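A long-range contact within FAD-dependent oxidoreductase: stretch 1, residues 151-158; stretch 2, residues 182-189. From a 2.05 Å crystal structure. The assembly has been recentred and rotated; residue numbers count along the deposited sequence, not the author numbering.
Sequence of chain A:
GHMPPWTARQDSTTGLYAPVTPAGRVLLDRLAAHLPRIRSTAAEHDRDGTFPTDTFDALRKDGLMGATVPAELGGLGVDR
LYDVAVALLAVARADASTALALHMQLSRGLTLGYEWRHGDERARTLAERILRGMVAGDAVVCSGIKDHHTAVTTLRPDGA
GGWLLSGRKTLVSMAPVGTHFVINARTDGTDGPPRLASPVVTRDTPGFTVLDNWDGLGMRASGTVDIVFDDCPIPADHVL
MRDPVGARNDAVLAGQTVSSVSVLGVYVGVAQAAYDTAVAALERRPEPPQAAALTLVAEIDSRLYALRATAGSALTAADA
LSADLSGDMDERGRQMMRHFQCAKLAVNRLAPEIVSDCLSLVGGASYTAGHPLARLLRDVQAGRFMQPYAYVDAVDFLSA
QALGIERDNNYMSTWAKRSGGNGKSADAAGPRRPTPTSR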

# COMPACT_ATOMS: atom_id res chain seq x y z
N ALA A 151 -37.94 -3.56 -9.92
CA ALA A 151 -39.03 -4.05 -9.07
C ALA A 151 -38.87 -3.71 -7.60
O ALA A 151 -37.76 -3.72 -7.08
N VAL A 152 -39.97 -3.43 -6.91
CA VAL A 152 -39.94 -3.37 -5.46
C VAL A 152 -40.83 -4.47 -4.86
O VAL A 152 -42.05 -4.46 -5.02
N THR A 153 -40.22 -5.42 -4.15
CA THR A 153 -40.93 -6.66 -3.85
C THR A 153 -41.94 -6.35 -2.75
O THR A 153 -41.56 -5.96 -1.65
N THR A 154 -43.22 -6.56 -3.03
CA THR A 154 -44.28 -6.10 -2.13
C THR A 154 -45.28 -7.21 -1.84
O THR A 154 -45.55 -8.07 -2.68
N LEU A 155 -45.80 -7.22 -0.62
CA LEU A 155 -46.82 -8.18 -0.22
C LEU A 155 -48.15 -7.44 -0.17
O LEU A 155 -48.26 -6.37 0.43
N ARG A 156 -49.17 -8.01 -0.80
CA ARG A 156 -50.47 -7.36 -0.94
C ARG A 156 -51.50 -8.31 -0.31
O ARG A 156 -51.45 -9.52 -0.51
N PRO A 157 -52.47 -7.77 0.43
CA PRO A 157 -53.37 -8.70 1.11
C PRO A 157 -54.23 -9.40 0.06
O PRO A 157 -54.53 -8.80 -0.97
N ASP A 158 -54.58 -10.67 0.23
CA ASP A 158 -55.36 -11.29 -0.83
C ASP A 158 -56.87 -11.10 -0.68
O ASP A 158 -57.64 -11.70 -1.41
N VAL A 182 -36.61 -17.37 2.00
CA VAL A 182 -37.00 -16.29 2.90
C VAL A 182 -36.77 -14.96 2.19
O VAL A 182 -35.66 -14.71 1.71
N ILE A 183 -37.80 -14.12 2.07
CA ILE A 183 -37.76 -13.01 1.13
C ILE A 183 -37.95 -11.74 1.95
O ILE A 183 -38.84 -11.69 2.80
N ASN A 184 -37.12 -10.73 1.72
CA ASN A 184 -37.35 -9.47 2.40
C ASN A 184 -38.33 -8.64 1.58
O ASN A 184 -38.07 -8.32 0.42
N ALA A 185 -39.46 -8.28 2.17
CA ALA A 185 -40.48 -7.61 1.36
C ALA A 185 -41.07 -6.52 2.24
O ALA A 185 -40.79 -6.48 3.44
N ARG A 186 -41.88 -5.64 1.66
CA ARG A 186 -42.69 -4.70 2.46
C ARG A 186 -44.18 -4.88 2.13
O ARG A 186 -44.53 -5.19 0.99
N THR A 187 -45.06 -4.66 3.10
CA THR A 187 -46.48 -4.70 2.77
C THR A 187 -46.97 -3.53 1.93
O THR A 187 -46.28 -2.53 1.72
N ASP A 188 -48.20 -3.71 1.47
CA ASP A 188 -48.98 -2.70 0.77
C ASP A 188 -50.44 -3.12 0.57
O ASP A 188 -50.95 -3.22 -0.55
N GLY A 189 -51.10 -3.37 1.69
CA GLY A 189 -52.55 -3.46 1.75
C GLY A 189 -53.21 -2.16 2.17
O GLY A 189 -54.02 -1.65 1.41

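Two short strands, 154-157 and 185-187, pair in parallel; the two stretches bury 451 Å², both sides summed. The bridges pair Thr154 with Arg186 and Leu155 with Thr187. Side chains therefore alternate: Thr154 and Arg186 share one face of the sheet, Leu155 and Thr187 the other.

Leu155 has the most area covered by the other stretch, 67 Å². Much of its hold is through the backbone. Leu155 N donates to Arg186 O at 2.9 Å, with a nearly straight angle of 165°. Leu155 O accepts from Asp188 N at 2.9 Å, but the angle of 126° makes this bond weak. The same carbonyl, Leu155 O, receives a CA-H...O contact from Thr187 CA at 3.4 Å. The side chain of Leu155 is buried, with chi1 at -100°, between wells, and chi2 t. Its nearest approach to the other stretch is Leu155 CB to Arg186 O, 4.1 Å. Thr187, on the same face, is also buried and has chi1 p. Its OG1 is hydrogen-bonded elsewhere in the structure.

Thr153 follows with 64 Å². Its CA-to-CB bond points sideways, and chi1 is m. The methyl does the packing: Thr153 CG2 lies 4.0 Å from Ile183 CG2 and 4.0 Å from Ala185 CB. Ile183 and Ala185 both point toward stretch 1, so the three form a small buried apolar cluster. Ile183 is m at both chi1 and chi2. Thr153 OG1 finds its polar partner elsewhere in the structure. Asn184, between Ile183 and Ala185, points away. The backbone ties this end too, through a weak bond from Arg186 N to Thr153 O at 3.3 Å.

Arg186 has 61 Å² covered, although it is exposed. Its chi1 to chi3 are p, t and p. The closest packing is along the aliphatic part of the chain. Arg186 CG is 4.1 Å from Thr154 CG2, and Arg186 CD is 4.0 Å from Val152 CG2. Val152 CG2 also lies over one face of the guanidinium. Thr154 and Val152 both have chi1 p. No salt bridge or side-chain hydrogen bond joins Arg186 to stretch 1; Arg186 CG also passes 3.9 Å from Thr153 O.

At the far end the contact opens to solvent. Arg156 points away, yet its CG comes to 3.7 Å from Asp188 O. The ring of Pro157 packs against the backbone, with Pro157 CD 3.2 Å from Gly189 CA. Gly189 leaves room for this ring: an ideal CB there would sit 2.7 Å from Pro157 CG, a clash. All the hydrogen bonds between the stretches run between backbone atoms.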

# COMPACT_ATOMS: atom_id res chain seq x y z
CB ALA A 151 -39.16 -5.57 -9.19
CB VAL A 152 -40.34 -1.98 -4.94
CG1 VAL A 152 -41.49 -1.45 -5.78
CG2 VAL A 152 -40.66 -2.01 -3.46
CB THR A 153 -39.95 -7.76 -3.41
OG1 THR A 153 -39.11 -8.10 -4.51
CG2 THR A 153 -40.70 -9.01 -2.94
CB THR A 154 -45.03 -4.89 -2.75
OG1 THR A 154 -45.50 -5.26 -4.05
CG2 THR A 154 -44.07 -3.78 -3.07
CB LEU A 155 -46.55 -8.73 1.18
CG LEU A 155 -45.90 -10.06 1.55
CD1 LEU A 155 -46.07 -10.24 3.05
CD2 LEU A 155 -46.49 -11.26 0.80
CB ARG A 156 -50.75 -7.32 -2.44
CG ARG A 156 -51.29 -6.03 -3.00
CD ARG A 156 -52.05 -6.39 -4.27
NE ARG A 156 -51.32 -7.38 -5.06
CZ ARG A 156 -51.84 -8.07 -6.07
NH1 ARG A 156 -51.08 -8.93 -6.74
NH2 ARG A 156 -53.11 -7.91 -6.42
CB PRO A 157 -54.20 -7.78 2.02
CG PRO A 157 -54.22 -6.47 1.28
CD PRO A 157 -52.90 -6.36 0.56
CB ASP A 158 -55.04 -12.78 -1.01
CG ASP A 158 -55.46 -13.63 0.17
OD1 ASP A 158 -56.11 -13.13 1.13
OD2 ASP A 158 -55.14 -14.84 0.16
CB VAL A 182 -36.19 -16.33 4.20
CG1 VAL A 182 -36.60 -15.22 5.16
CG2 VAL A 182 -36.38 -17.65 4.88
CB ILE A 183 -38.91 -13.09 0.10
CG1 ILE A 183 -38.84 -14.41 -0.66
CG2 ILE A 183 -38.86 -11.97 -0.94
CD1 ILE A 183 -37.53 -14.60 -1.42
CB ASN A 184 -36.04 -8.70 2.53
CG ASN A 184 -35.12 -9.32 3.57
OD1 ASN A 184 -35.39 -10.39 4.11
ND2 ASN A 184 -34.04 -8.61 3.87
CB ALA A 185 -41.53 -8.64 0.91
CB ARG A 186 -42.31 -3.27 2.10
CG ARG A 186 -42.55 -3.01 0.62
CD ARG A 186 -42.17 -1.60 0.23
NE ARG A 186 -40.80 -1.30 0.65
CZ ARG A 186 -40.28 -0.07 0.66
NH1 ARG A 186 -39.03 0.10 1.07
NH2 ARG A 186 -41.02 0.97 0.29
CB THR A 187 -47.39 -4.71 4.00
OG1 THR A 187 -47.17 -3.48 4.71
CG2 THR A 187 -47.10 -5.91 4.89
CB ASP A 188 -48.35 -2.30 -0.55
CG ASP A 188 -48.84 -0.94 -0.97
OD1 ASP A 188 -49.44 -0.29 -0.08
OD2 ASP A 188 -48.65 -0.56 -2.14